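Local coordinates for protein HicB3 antitoxin (Yersinia pestis, PDB 4P78) that acts as the antitoxin of the HicA3-HicB3 toxin-antitoxin system, forming a complex with the HicA3 toxin and probably neutralising it, at residues I2-I7 against S58-P63; P19-C24 against E40-H45. All blocks are in the same frame, centred on the assembly; numbering follows the deposited sequence.

Contact 1: residues I2-I7 against S58-P63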
loop_
_atom_site.group_PDB
_atom_site.type_symbol
_atom_site.label_atom_id
_atom_site.label_comp_id
_atom_site.label_asym_id
_atom_site.label_seq_id
_atom_site.Cartn_x
_atom_site.Cartn_y
_atom_site.Cartn_z
ATOM N N ILE A 2 9.735 2.715 -7.644
ATOM C CA ILE A 2 8.768 2.158 -6.703
ATOM C C ILE A 2 7.507 1.696 -7.415
ATOM O O ILE A 2 6.858 2.473 -8.109
ATOM C CB ILE A 2 8.360 3.175 -5.615
ATOM C CG1 ILE A 2 9.570 3.616 -4.803
ATOM C CG2 ILE A 2 7.348 2.552 -4.653
ATOM C CD1 ILE A 2 10.082 2.529 -3.909
ATOM N N TYR A 3 7.155 0.427 -7.223
ATOM C CA TYR A 3 5.927 -0.109 -7.780
ATOM C C TYR A 3 4.924 -0.495 -6.709
ATOM O O TYR A 3 5.296 -0.999 -5.646
ATOM C CB TYR A 3 6.222 -1.327 -8.659
ATOM C CG TYR A 3 6.535 -0.977 -10.087
ATOM C CD1 TYR A 3 7.841 -0.744 -10.499
ATOM C CD2 TYR A 3 5.519 -0.882 -11.032
ATOM C CE1 TYR A 3 8.120 -0.423 -11.819
ATOM C CE2 TYR A 3 5.792 -0.570 -12.344
ATOM C CZ TYR A 3 7.091 -0.342 -12.735
ATOM O OH TYR A 3 7.351 -0.027 -14.058
ATOM N N PRO A 4 3.637 -0.266 -6.994
ATOM C CA PRO A 4 2.569 -0.745 -6.113
ATOM C C PRO A 4 2.348 -2.232 -6.295
ATOM O O PRO A 4 2.448 -2.719 -7.430
ATOM C CB PRO A 4 1.344 0.029 -6.581
ATOM C CG PRO A 4 1.635 0.342 -8.038
ATOM C CD PRO A 4 3.124 0.502 -8.147
ATOM N N ILE A 5 2.072 -2.936 -5.202
ATOM C CA ILE A 5 1.573 -4.307 -5.272
ATOM C C ILE A 5 0.298 -4.411 -4.443
ATOM O O ILE A 5 0.119 -3.668 -3.479
ATOM C CB ILE A 5 2.613 -5.342 -4.774
ATOM C CG1 ILE A 5 3.110 -4.987 -3.372
ATOM C CG2 ILE A 5 3.795 -5.459 -5.769
ATOM C CD1 ILE A 5 3.965 -6.079 -2.733
ATOM N N PHE A 6 -0.606 -5.296 -4.846
ATOM C CA PHE A 6 -1.797 -5.598 -4.057
ATOM C C PHE A 6 -1.537 -6.938 -3.402
ATOM O O PHE A 6 -1.227 -7.903 -4.102
ATOM C CB PHE A 6 -3.071 -5.681 -4.921
ATOM C CG PHE A 6 -3.584 -4.363 -5.421
ATOM C CD1 PHE A 6 -2.949 -3.172 -5.103
ATOM C CD2 PHE A 6 -4.724 -4.315 -6.201
ATOM C CE1 PHE A 6 -3.439 -1.974 -5.568
ATOM C CE2 PHE A 6 -5.222 -3.114 -6.663
ATOM C CZ PHE A 6 -4.580 -1.946 -6.343
ATOM N N ILE A 7 -1.629 -7.024 -2.073
ATOM C CA ILE A 7 -1.422 -8.316 -1.450
ATOM C C ILE A 7 -2.567 -8.749 -0.536
ATOM O O ILE A 7 -3.321 -7.933 0.002
ATOM C CB ILE A 7 -0.098 -8.366 -0.655
ATOM C CG1 ILE A 7 -0.167 -7.532 0.607
ATOM C CG2 ILE A 7 1.079 -7.938 -1.522
ATOM C CD1 ILE A 7 1.086 -7.645 1.440
ATOM N N SER A 58 2.979 0.518 -18.236
ATOM C CA SER A 58 3.552 1.835 -17.994
ATOM C C SER A 58 3.903 1.983 -16.511
ATOM O O SER A 58 3.425 1.210 -15.680
ATOM C CB SER A 58 2.572 2.919 -18.443
ATOM O OG SER A 58 1.245 2.529 -18.152
ATOM N N PRO A 59 4.752 2.971 -16.175
ATOM C CA PRO A 59 5.104 3.226 -14.778
ATOM C C PRO A 59 3.861 3.483 -13.922
ATOM O O PRO A 59 2.764 3.637 -14.471
ATOM C CB PRO A 59 5.987 4.478 -14.867
ATOM C CG PRO A 59 6.530 4.456 -16.236
ATOM C CD PRO A 59 5.444 3.902 -17.088
ATOM N N PRO A 60 4.021 3.505 -12.590
ATOM C CA PRO A 60 2.866 3.676 -11.700
ATOM C C PRO A 60 2.081 4.964 -11.941
ATOM O O PRO A 60 2.665 6.030 -12.153
ATOM C CB PRO A 60 3.503 3.689 -10.308
ATOM C CG PRO A 60 4.731 2.863 -10.456
ATOM C CD PRO A 60 5.248 3.169 -11.840
ATOM N N LYS A 61 0.759 4.844 -11.854
ATOM C CA LYS A 61 -0.175 5.918 -12.163
ATOM C C LYS A 61 -0.387 6.960 -11.045
ATOM O O LYS A 61 0.395 7.073 -10.102
ATOM C CB LYS A 61 -1.521 5.300 -12.534
ATOM C CG LYS A 61 -1.419 4.062 -13.443
ATOM C CD LYS A 61 -0.635 4.356 -14.730
ATOM C CE LYS A 61 -0.525 3.112 -15.627
ATOM N NZ LYS A 61 0.521 2.128 -15.194
ATOM N N ASP A 62 -1.455 7.737 -11.185
ATOM C CA ASP A 62 -1.875 8.686 -10.167
ATOM C C ASP A 62 -2.351 7.925 -8.928
ATOM O O ASP A 62 -3.052 6.917 -9.065
ATOM C CB ASP A 62 -3.000 9.567 -10.708
ATOM C CG ASP A 62 -3.254 10.770 -9.840
ATOM O OD1 ASP A 62 -3.932 10.629 -8.794
ATOM O OD2 ASP A 62 -2.752 11.861 -10.195
ATOM N N PRO A 63 -1.979 8.399 -7.719
ATOM C CA PRO A 63 -2.416 7.755 -6.466
ATOM C C PRO A 63 -3.917 7.510 -6.412
ATOM O O PRO A 63 -4.356 6.515 -5.839
ATOM C CB PRO A 63 -2.010 8.767 -5.386
ATOM C CG PRO A 63 -0.882 9.519 -5.984
ATOM C CD PRO A 63 -1.120 9.573 -7.467
#
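A proline-rich linker runs past the beginning of strand 2-9, meeting it through rings and aliphatic atoms, with no hydrogen bond across. Ser58, at the exposed start, brings its carbonyl O near the plane of the Tyr3 ring, at the ring edge. Pro59 comes next and turns its backbone to the phenol, its CA 4.0 Å from Tyr3 OH. Pro60 carries the contact, and its CA is 6.2 Å from that of Tyr3. Its CD lies over one face of the Tyr3 ring, displaced toward the rim, in a CH-pi contact 4.2 Å from the centroid and 24° off the normal; the side chains cross at about a right angle. Tyr3 suits its place by offering this flat face. The neighbouring CG bridges to the strand itself, 3.2 Å from Ile2 O and 3.7 Å from Pro4 CD, so two pyrrolidine rings pack obliquely. Proline fits here because its ring is compact, rigid and apolar, with no backbone N-H needing a partner. Lys61 then folds back: with chi1 at -42° and chi2 also bent, NZ reaches Pro59 O in a 2.8 Å hydrogen bond, approaching above the carbonyl plane, and makes a weak 3.1 Å bond to Ser58 O. The ammonium group thus ties two successive carbonyls together, while Lys61 N bonds to the hydroxyl of Tyr66. Asp62 N-caps helix 63-67, its OD1 accepting from His64 N, and Pro63 packs on Thr30 of the second HicB3 subunit. Tyr66 also lies against Pro4 and Pro60. The whole is an extended, proline-stiffened connection between two helices, laid against an inner strand of the antiparallel sheet in the beta-beta-beta-alpha-beta core of this HicB-like domain.

Contact 2: residues P19-C24 against E40-H45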
loop_
_atom_site.group_PDB
_atom_site.type_symbol
_atom_site.label_atom_id
_atom_site.label_comp_id
_atom_site.label_asym_id
_atom_site.label_seq_id
_atom_site.Cartn_x
_atom_site.Cartn_y
_atom_site.Cartn_z
ATOM N N PRO A 19 -0.860 -4.326 -9.650
ATOM C CA PRO A 19 -2.091 -3.825 -10.278
ATOM C C PRO A 19 -1.839 -3.175 -11.647
ATOM O O PRO A 19 -2.756 -3.096 -12.451
ATOM C CB PRO A 19 -2.603 -2.788 -9.261
ATOM C CG PRO A 19 -1.359 -2.319 -8.555
ATOM C CD PRO A 19 -0.521 -3.577 -8.426
ATOM N N ASP A 20 -0.619 -2.727 -11.915
ATOM C CA ASP A 20 -0.308 -2.151 -13.225
ATOM C C ASP A 20 0.202 -3.192 -14.229
ATOM O O ASP A 20 0.426 -2.885 -15.405
ATOM C CB ASP A 20 0.732 -1.048 -13.092
ATOM C CG ASP A 20 0.259 0.082 -12.188
ATOM O OD1 ASP A 20 -0.732 0.751 -12.533
ATOM O OD2 ASP A 20 0.866 0.273 -11.121
ATOM N N ILE A 21 0.413 -4.414 -13.765
ATOM C CA ILE A 21 0.970 -5.433 -14.645
ATOM C C ILE A 21 0.053 -6.649 -14.622
ATOM O O ILE A 21 0.202 -7.531 -13.775
ATOM C CB ILE A 21 2.411 -5.801 -14.229
ATOM C CG1 ILE A 21 3.195 -4.524 -13.889
ATOM C CG2 ILE A 21 3.113 -6.587 -15.331
ATOM C CD1 ILE A 21 4.631 -4.774 -13.510
ATOM N N ASP A 22 -0.930 -6.641 -15.524
ATOM C CA ASP A 22 -1.904 -7.721 -15.642
ATOM C C ASP A 22 -1.216 -9.059 -15.823
ATOM O O ASP A 22 -0.446 -9.234 -16.767
ATOM C CB ASP A 22 -2.845 -7.495 -16.833
ATOM C CG ASP A 22 -3.944 -6.490 -16.540
ATOM O OD1 ASP A 22 -4.278 -6.246 -15.353
ATOM O OD2 ASP A 22 -4.485 -5.952 -17.524
ATOM N N GLY A 23 -1.512 -9.992 -14.924
ATOM C CA GLY A 23 -1.034 -11.361 -15.029
ATOM C C GLY A 23 0.220 -11.635 -14.227
ATOM O O GLY A 23 0.696 -12.774 -14.171
ATOM N N CYS A 24 0.776 -10.606 -13.596
ATOM C CA CYS A 24 2.028 -10.808 -12.868
ATOM C C CYS A 24 1.767 -11.064 -11.387
ATOM O O CYS A 24 1.553 -10.111 -10.617
ATOM C CB CYS A 24 2.944 -9.600 -13.041
ATOM S SG CYS A 24 4.610 -9.854 -12.382
ATOM N N GLU A 40 11.237 -10.816 -8.680
ATOM C CA GLU A 40 11.504 -11.962 -9.521
ATOM C C GLU A 40 10.373 -12.145 -10.530
ATOM O O GLU A 40 10.627 -12.370 -11.711
ATOM C CB GLU A 40 11.679 -13.234 -8.674
ATOM C CG GLU A 40 12.978 -13.280 -7.859
ATOM C CD GLU A 40 13.034 -14.466 -6.891
ATOM O OE1 GLU A 40 11.967 -15.030 -6.577
ATOM O OE2 GLU A 40 14.146 -14.822 -6.435
ATOM N N ALA A 41 9.134 -12.066 -10.045
ATOM C CA ALA A 41 7.955 -12.215 -10.897
ATOM C C ALA A 41 7.968 -11.143 -11.985
ATOM O O ALA A 41 7.767 -11.432 -13.154
ATOM C CB ALA A 41 6.670 -12.128 -10.064
ATOM N N PHE A 42 8.245 -9.911 -11.574
ATOM C CA PHE A 42 8.351 -8.781 -12.487
ATOM C C PHE A 42 9.313 -9.049 -13.645
ATOM O O PHE A 42 8.974 -8.827 -14.816
ATOM C CB PHE A 42 8.805 -7.537 -11.714
ATOM C CG PHE A 42 8.946 -6.294 -12.562
ATOM C CD1 PHE A 42 7.933 -5.352 -12.606
ATOM C CD2 PHE A 42 10.107 -6.053 -13.287
ATOM C CE1 PHE A 42 8.070 -4.196 -13.364
ATOM C CE2 PHE A 42 10.245 -4.900 -14.052
ATOM C CZ PHE A 42 9.227 -3.975 -14.089
ATOM N N ALA A 43 10.523 -9.498 -13.317
ATOM C CA ALA A 43 11.554 -9.669 -14.339
ATOM C C ALA A 43 11.159 -10.765 -15.323
ATOM O O ALA A 43 11.227 -10.584 -16.535
ATOM C CB ALA A 43 12.889 -9.979 -13.700
ATOM N N VAL A 44 10.719 -11.896 -14.788
ATOM C CA VAL A 44 10.292 -13.019 -15.615
ATOM C C VAL A 44 9.124 -12.622 -16.528
ATOM O O VAL A 44 9.063 -13.017 -17.693
ATOM C CB VAL A 44 9.916 -14.223 -14.709
ATOM C CG1 VAL A 44 9.237 -15.302 -15.483
ATOM C CG2 VAL A 44 11.167 -14.774 -14.059
ATOM N N HIS A 45 8.230 -11.792 -16.002
ATOM C CA HIS A 45 7.007 -11.422 -16.702
ATOM C C HIS A 45 7.256 -10.413 -17.829
ATOM O O HIS A 45 6.712 -10.546 -18.924
ATOM C CB HIS A 45 5.989 -10.868 -15.692
ATOM C CG HIS A 45 4.654 -10.543 -16.288
ATOM N ND1 HIS A 45 3.609 -11.441 -16.312
ATOM C CD2 HIS A 45 4.194 -9.416 -16.886
ATOM C CE1 HIS A 45 2.559 -10.880 -16.887
ATOM N NE2 HIS A 45 2.891 -9.653 -17.252
HETATM O O HOH W 1 1.015 -7.225 -18.356
#
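Residues 21-24 form a type II beta turn, closed by a 3.1 Å hydrogen bond from Cys24 N to Ile21 O, and the turn abuts one side of a continuous helix. Gly23 takes the third position with phi at 96°, a conformation that suits glycine, whose bare CA lets the turn lie close to the His45 ring. The backbones are nearest at Cys24 and His45, whose CA atoms are 6.3 Å apart. His45 extends from the helix with CG anti to its backbone N, laying the imidazole along the turn. Cys24 CB stands over the centre of one ring face, 3.8 Å from the centroid and 12° off the normal, a CH-pi contact. The sulfur, anti to the Cys24 backbone N, continues toward the helix and rests 3.8 Å from Ala41 CB; cysteine and alanine are small enough for this close fit. Branched Ile21 reaches two side chains at once: CG2 approaches His45 CD2 at 3.4 Å, while CD1 meets the broad apolar ring of Phe42 at CD1, 3.5 Å away, crossing at about a right angle. Histidine suits its place by joining a flat face to nitrogens at the rim. A water lies in the ring plane at its edge, 3.3 Å from His45 NE2, and donates to Asp22 O. ND1 is hydrogen-bonded to Thr41 of the HicA3 toxin chain, so the ring's rotation is probably well defined. The turn belongs to the loop between strands 14-17 and 25-28, Cys24 bonding through its backbone to Phe18, and the contact seats this loop on the middle of helix 31-52.

Overall arrangement
Contact 1 and contact 2 have centres 12 Å apart, and the segments of contact 2 lie within the chain loop that contact 1 closes. They meet where residues 19-20 pass strand 2-9: Pro19 CD sits 3.2 Å from Pro4 O, and Pro19 CB lies 3.6 Å from Phe6 CZ. Asp20 OD1 forms a weak salt bridge with Lys61 NZ at 3.2 Å, while Asp20 OD2 bonds to the hydroxyl of Tyr66, a residue met by both contacts. The Tyr3 and Phe42 rings make a second junction, planes at about 55°. Outwardly the two differ: contact 1 borders the second HicB3 subunit, whereas contact 2 borders the HicA3 toxin.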